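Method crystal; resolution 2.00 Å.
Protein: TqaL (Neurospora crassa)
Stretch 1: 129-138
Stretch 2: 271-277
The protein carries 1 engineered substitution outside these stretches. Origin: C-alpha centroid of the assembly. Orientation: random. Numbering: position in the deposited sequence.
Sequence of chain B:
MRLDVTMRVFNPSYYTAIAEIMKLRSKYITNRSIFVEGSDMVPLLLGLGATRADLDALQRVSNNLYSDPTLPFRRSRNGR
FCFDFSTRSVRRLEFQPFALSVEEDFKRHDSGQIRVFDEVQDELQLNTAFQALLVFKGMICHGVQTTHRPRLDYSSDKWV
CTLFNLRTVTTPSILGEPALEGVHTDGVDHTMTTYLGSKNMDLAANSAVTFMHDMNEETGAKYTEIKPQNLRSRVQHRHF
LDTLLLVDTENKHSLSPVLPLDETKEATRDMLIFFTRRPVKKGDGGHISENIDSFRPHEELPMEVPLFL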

ATOM      1  N   ALA B 129       3.676   3.070 -22.734  1.00 21.14           N
ATOM      2  CA  ALA B 129       2.623   3.764 -22.000  1.00 19.74           C
ATOM      3  C   ALA B 129       1.295   3.652 -22.729  1.00 22.06           C
ATOM      4  O   ALA B 129       0.261   3.376 -22.106  1.00 20.66           O
ATOM      5  CB  ALA B 129       2.986   5.238 -21.774  1.00 18.39           C
ATOM      6  N   PHE B 130       1.298   3.843 -24.049  1.00 19.41           N
ATOM      7  CA  PHE B 130       0.086   3.564 -24.818  1.00 19.87           C
ATOM      8  C   PHE B 130      -0.381   2.129 -24.608  1.00 20.96           C
ATOM      9  O   PHE B 130      -1.582   1.881 -24.426  1.00 20.45           O
ATOM     10  CB  PHE B 130       0.310   3.816 -26.311  1.00 19.78           C
ATOM     11  CG  PHE B 130      -0.813   3.291 -27.183  1.00 19.27           C
ATOM     12  CD1 PHE B 130      -1.977   4.025 -27.354  1.00 19.69           C
ATOM     13  CD2 PHE B 130      -0.709   2.057 -27.808  1.00 16.17           C
ATOM     14  CE1 PHE B 130      -3.014   3.542 -28.140  1.00 20.94           C
ATOM     15  CE2 PHE B 130      -1.741   1.571 -28.599  1.00 18.72           C
ATOM     16  CZ  PHE B 130      -2.895   2.311 -28.766  1.00 18.85           C
ATOM     17  N   GLN B 131       0.552   1.165 -24.650  1.00 19.44           N
ATOM     18  CA  GLN B 131       0.176  -0.228 -24.428  1.00 21.78           C
ATOM     19  C   GLN B 131      -0.411  -0.414 -23.033  1.00 20.37           C
ATOM     20  O   GLN B 131      -1.392  -1.139 -22.859  1.00 20.89           O
ATOM     21  CB  GLN B 131       1.377  -1.155 -24.632  1.00 24.29           C
ATOM     22  CG  GLN B 131       1.937  -1.121 -26.068  1.00 25.40           C
ATOM     23  CD  GLN B 131       3.068  -2.115 -26.300  1.00 29.12           C
ATOM     24  OE1 GLN B 131       3.700  -2.583 -25.358  1.00 25.61           O
ATOM     25  NE2 GLN B 131       3.317  -2.443 -27.566  1.00 25.57           N
ATOM     26  N   ALA B 132       0.174   0.236 -22.031  1.00 21.50           N
ATOM     27  CA  ALA B 132      -0.382   0.154 -20.684  1.00 22.02           C
ATOM     28  C   ALA B 132      -1.796   0.713 -20.642  1.00 19.21           C
ATOM     29  O   ALA B 132      -2.655   0.189 -19.924  1.00 20.25           O
ATOM     30  CB  ALA B 132       0.516   0.893 -19.696  1.00 16.87           C
ATOM     31  N   LEU B 133      -2.072   1.752 -21.440  1.00 19.66           N
ATOM     32  CA  LEU B 133      -3.430   2.288 -21.498  1.00 18.15           C
ATOM     33  C   LEU B 133      -4.413   1.254 -22.027  1.00 19.85           C
ATOM     34  O   LEU B 133      -5.528   1.140 -21.513  1.00 20.90           O
ATOM     35  CB  LEU B 133      -3.484   3.555 -22.353  1.00 19.33           C
ATOM     36  CG  LEU B 133      -3.136   4.863 -21.637  1.00 18.18           C
ATOM     37  CD1 LEU B 133      -2.981   6.010 -22.636  1.00 17.36           C
ATOM     38  CD2 LEU B 133      -4.182   5.208 -20.556  1.00 17.09           C
ATOM     39  N   LEU B 134      -4.027   0.496 -23.057  1.00 21.66           N
ATOM     40  CA  LEU B 134      -4.899  -0.559 -23.567  1.00 19.48           C
ATOM     41  C   LEU B 134      -5.133  -1.633 -22.514  1.00 20.95           C
ATOM     42  O   LEU B 134      -6.262  -2.092 -22.322  1.00 20.85           O
ATOM     43  CB  LEU B 134      -4.296  -1.185 -24.825  1.00 19.94           C
ATOM     44  CG  LEU B 134      -4.434  -0.439 -26.157  1.00 19.12           C
ATOM     45  CD1 LEU B 134      -3.591  -1.137 -27.201  1.00 19.04           C
ATOM     46  CD2 LEU B 134      -5.893  -0.370 -26.607  1.00 16.45           C
ATOM     47  N   VAL B 135      -4.061  -2.078 -21.851  1.00 21.36           N
ATOM     48  CA  VAL B 135      -4.205  -3.095 -20.815  1.00 20.14           C
ATOM     49  C   VAL B 135      -5.126  -2.583 -19.714  1.00 19.20           C
ATOM     50  O   VAL B 135      -6.040  -3.287 -19.266  1.00 21.93           O
ATOM     51  CB  VAL B 135      -2.821  -3.506 -20.279  1.00 21.71           C
ATOM     52  CG1 VAL B 135      -2.950  -4.500 -19.174  1.00 21.22           C
ATOM     53  CG2 VAL B 135      -1.985  -4.123 -21.405  1.00 21.81           C
ATOM     54  N   PHE B 136      -4.901  -1.344 -19.271  1.00 20.70           N
ATOM     55  CA  PHE B 136      -5.746  -0.722 -18.253  1.00 20.05           C
ATOM     56  C   PHE B 136      -7.220  -0.839 -18.612  1.00 20.27           C
ATOM     57  O   PHE B 136      -8.038  -1.287 -17.798  1.00 21.36           O
ATOM     58  CB  PHE B 136      -5.346   0.750 -18.095  1.00 16.03           C
ATOM     59  CG  PHE B 136      -6.281   1.588 -17.225  1.00 18.06           C
ATOM     60  CD1 PHE B 136      -6.095   1.662 -15.847  1.00 19.49           C
ATOM     61  CD2 PHE B 136      -7.270   2.373 -17.798  1.00 16.48           C
ATOM     62  CE1 PHE B 136      -6.901   2.483 -15.057  1.00 17.51           C
ATOM     63  CE2 PHE B 136      -8.076   3.192 -17.025  1.00 20.55           C
ATOM     64  CZ  PHE B 136      -7.891   3.246 -15.644  1.00 20.98           C
ATOM     65  N   LYS B 137      -7.579  -0.435 -19.828  1.00 18.17           N
ATOM     66  CA  LYS B 137      -8.986  -0.449 -20.225  1.00 17.78           C
ATOM     67  C   LYS B 137      -9.540  -1.869 -20.262  1.00 21.36           C
ATOM     68  O   LYS B 137     -10.652  -2.121 -19.780  1.00 21.75           O
ATOM     69  CB  LYS B 137      -9.162   0.225 -21.589  1.00 20.40           C
ATOM     70  CG  LYS B 137     -10.622   0.250 -22.042  1.00 18.31           C
ATOM     71  CD  LYS B 137     -10.880   1.065 -23.314  1.00 18.61           C
ATOM     72  CE  LYS B 137     -12.405   1.252 -23.492  1.00 19.45           C
ATOM     73  NZ  LYS B 137     -12.800   1.915 -24.764  1.00 19.86           N
ATOM     74  N   GLY B 138      -8.786  -2.812 -20.843  1.00 19.38           N
ATOM     75  CA  GLY B 138      -9.272  -4.186 -20.925  1.00 22.84           C
ATOM     76  C   GLY B 138      -9.522  -4.793 -19.557  1.00 22.12           C
ATOM     77  O   GLY B 138     -10.514  -5.495 -19.342  1.00 21.52           O
HETATM   78  N   MSE B 271      -5.756  14.159 -27.884  1.00 20.86           N
HETATM   79  CA  MSE B 271      -6.476  13.087 -27.182  1.00 21.64           C
HETATM   80  C   MSE B 271      -6.121  11.712 -27.737  1.00 22.01           C
HETATM   81  O   MSE B 271      -5.778  11.585 -28.915  1.00 18.12           O
HETATM   82  CB  MSE B 271      -7.996  13.257 -27.318  1.00 20.35           C
HETATM   83  CG  MSE B 271      -8.586  14.554 -26.771  1.00 23.49           C
HETATM   84 SE   MSE B 271      -8.173  14.901 -24.902  1.00 27.03          SE
HETATM   85  CE  MSE B 271      -9.466  13.570 -24.202  1.00 16.75           C
ATOM     86  N   LEU B 272      -6.231  10.684 -26.903  1.00 17.96           N
ATOM     87  CA  LEU B 272      -6.439   9.321 -27.371  1.00 16.45           C
ATOM     88  C   LEU B 272      -7.897   8.974 -27.093  1.00 20.70           C
ATOM     89  O   LEU B 272      -8.368   9.164 -25.970  1.00 18.36           O
ATOM     90  CB  LEU B 272      -5.498   8.340 -26.665  1.00 17.56           C
ATOM     91  CG  LEU B 272      -4.001   8.543 -26.932  1.00 17.35           C
ATOM     92  CD1 LEU B 272      -3.173   7.678 -26.001  1.00 19.60           C
ATOM     93  CD2 LEU B 272      -3.674   8.246 -28.406  1.00 14.98           C
ATOM     94  N   ILE B 273      -8.614   8.499 -28.110  1.00 18.61           N
ATOM     95  CA  ILE B 273     -10.032   8.168 -27.983  1.00 18.19           C
ATOM     96  C   ILE B 273     -10.197   6.694 -28.333  1.00 18.78           C
ATOM     97  O   ILE B 273      -9.950   6.288 -29.478  1.00 17.48           O
ATOM     98  CB  ILE B 273     -10.917   9.054 -28.868  1.00 16.75           C
ATOM     99  CG1 ILE B 273     -10.683  10.529 -28.537  1.00 19.46           C
ATOM    100  CG2 ILE B 273     -12.386   8.686 -28.684  1.00 18.98           C
ATOM    101  CD1 ILE B 273     -11.284  11.475 -29.524  1.00 29.54           C
ATOM    102  N   PHE B 274     -10.599   5.890 -27.343  1.00 16.42           N
ATOM    103  CA  PHE B 274     -10.765   4.445 -27.484  1.00 15.76           C
ATOM    104  C   PHE B 274     -12.252   4.139 -27.566  1.00 20.10           C
ATOM    105  O   PHE B 274     -12.977   4.382 -26.597  1.00 17.70           O
ATOM    106  CB  PHE B 274     -10.170   3.673 -26.291  1.00 18.28           C
ATOM    107  CG  PHE B 274      -8.714   3.991 -25.971  1.00 19.02           C
ATOM    108  CD1 PHE B 274      -8.361   5.178 -25.365  1.00 16.28           C
ATOM    109  CD2 PHE B 274      -7.720   3.049 -26.214  1.00 21.49           C
ATOM    110  CE1 PHE B 274      -7.038   5.463 -25.046  1.00 17.10           C
ATOM    111  CE2 PHE B 274      -6.389   3.311 -25.894  1.00 21.64           C
ATOM    112  CZ  PHE B 274      -6.049   4.528 -25.309  1.00 23.65           C
ATOM    113  N   PHE B 275     -12.708   3.596 -28.702  1.00 19.58           N
ATOM    114  CA  PHE B 275     -14.100   3.158 -28.869  1.00 18.69           C
ATOM    115  C   PHE B 275     -14.115   1.636 -28.874  1.00 20.86           C
ATOM    116  O   PHE B 275     -13.680   1.027 -29.859  1.00 20.98           O
ATOM    117  CB  PHE B 275     -14.709   3.659 -30.175  1.00 20.03           C
ATOM    118  CG  PHE B 275     -14.783   5.156 -30.331  1.00 20.88           C
ATOM    119  CD1 PHE B 275     -15.723   5.900 -29.644  1.00 22.74           C
ATOM    120  CD2 PHE B 275     -13.967   5.808 -31.256  1.00 21.30           C
ATOM    121  CE1 PHE B 275     -15.829   7.278 -29.844  1.00 21.91           C
ATOM    122  CE2 PHE B 275     -14.069   7.183 -31.457  1.00 21.92           C
ATOM    123  CZ  PHE B 275     -15.001   7.914 -30.753  1.00 24.45           C
ATOM    124  N   THR B 276     -14.644   1.012 -27.810  1.00 17.08           N
ATOM    125  CA  THR B 276     -14.583  -0.441 -27.666  1.00 17.10           C
ATOM    126  C   THR B 276     -15.980  -1.056 -27.652  1.00 19.04           C
ATOM    127  O   THR B 276     -16.839  -0.641 -26.865  1.00 17.72           O
ATOM    128  CB  THR B 276     -13.810  -0.826 -26.393  1.00 16.75           C
ATOM    129  OG1 THR B 276     -12.453  -0.372 -26.516  1.00 17.95           O
ATOM    130  CG2 THR B 276     -13.807  -2.347 -26.210  1.00 21.56           C
ATOM    131  N   ARG B 277     -16.196  -2.071 -28.498  1.00 21.57           N
ATOM    132  CA  ARG B 277     -17.500  -2.728 -28.576  1.00 20.79           C
ATOM    133  C   ARG B 277     -17.336  -4.201 -28.926  1.00 22.44           C
ATOM    134  O   ARG B 277     -16.289  -4.631 -29.419  1.00 22.41           O
ATOM    135  CB  ARG B 277     -18.409  -2.056 -29.604  1.00 20.75           C
ATOM    136  CG  ARG B 277     -17.843  -2.076 -31.047  1.00 20.37           C
ATOM    137  CD  ARG B 277     -18.936  -1.752 -32.067  1.00 23.00           C
ATOM    138  NE  ARG B 277     -18.413  -1.578 -33.429  1.00 26.18           N
ATOM    139  CZ  ARG B 277     -17.986  -2.575 -34.203  1.00 29.28           C
ATOM    140  NH1 ARG B 277     -18.017  -3.832 -33.769  1.00 24.87           N
ATOM    141  NH2 ARG B 277     -17.538  -2.326 -35.425  1.00 26.51           N
TER

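The packing of an α-helix against a β-strand depends on matching two periodicities, and residues 129–138 and 271–277 of TqaL offer a compact example. The first stretch is helical throughout, with backbone hydrogen bonds of the i to i+4 kind, such as that from Leu 133 N to Ala 129 O at 2.9 Å and from Lys 137 N to Leu 133 O at 3.1 Å. The second is an extended strand. Their N-to-C directions differ by 35°, and their axes approach to 11.2 Å, a separation that leaves room for side chains between the backbones. No backbone-to-backbone hydrogen bond joins them; the CA atoms of Leu 134 and Phe 274 are still 8.6 Å apart.

Each element presents its side chains at its own interval. On the strand, alternation sends the CA-to-CB bonds of Leu 272, Phe 274 and Thr 276 toward the helix, while that of Phe 275 points away. On the helix, Phe 130, Leu 133, Leu 134 and Lys 137 supply the contacts, the spacing of three and four that keeps residues on one face. The CA-to-CB bonds of Leu 133 and Lys 137 point toward the strand; Phe 130 and Leu 134 leave the backbone sideways, but the ends of their side chains come nearer.

Phe 274 lies at the centre of the apolar part. Its chi1 is m, and its flat, wide ring touches three helix residues: Leu 134 CD2 meets its edge at CE2, 3.8 Å away, Leu 133 CB lies 4.0 Å from its CZ, and Phe 130 CE1 comes within 4.1 Å of its CE2. Leu 272 extends the same patch. Its CD1 packs 3.8 Å from Leu 133 CD1 and reaches the edge of the Phe 130 ring, 4.1 Å from Phe 130 CD1. Leucine suits these positions: it is wholly apolar, and its methyl groups reach ring edges at Leu 134 CD2 and Leu 272 CD1. All five of these residues are buried.

Lys 137 adds a polar finish. All four of its chi angles are t, so the chain is fully extended and carries its amino group across to the strand. There NZ donates two weak hydrogen bonds, to Thr 276 OG1 at 2.9 Å and to Phe 274 O at 3.1 Å, and it is also hydrogen-bonded elsewhere in the structure. A buried ammonium group needs such partners, while the long aliphatic chain is at home in a buried setting. Thr 276, also buried, is short enough to offer its hydroxyl close to the strand backbone. In all, the contact buries 347 Å², summed over both sides.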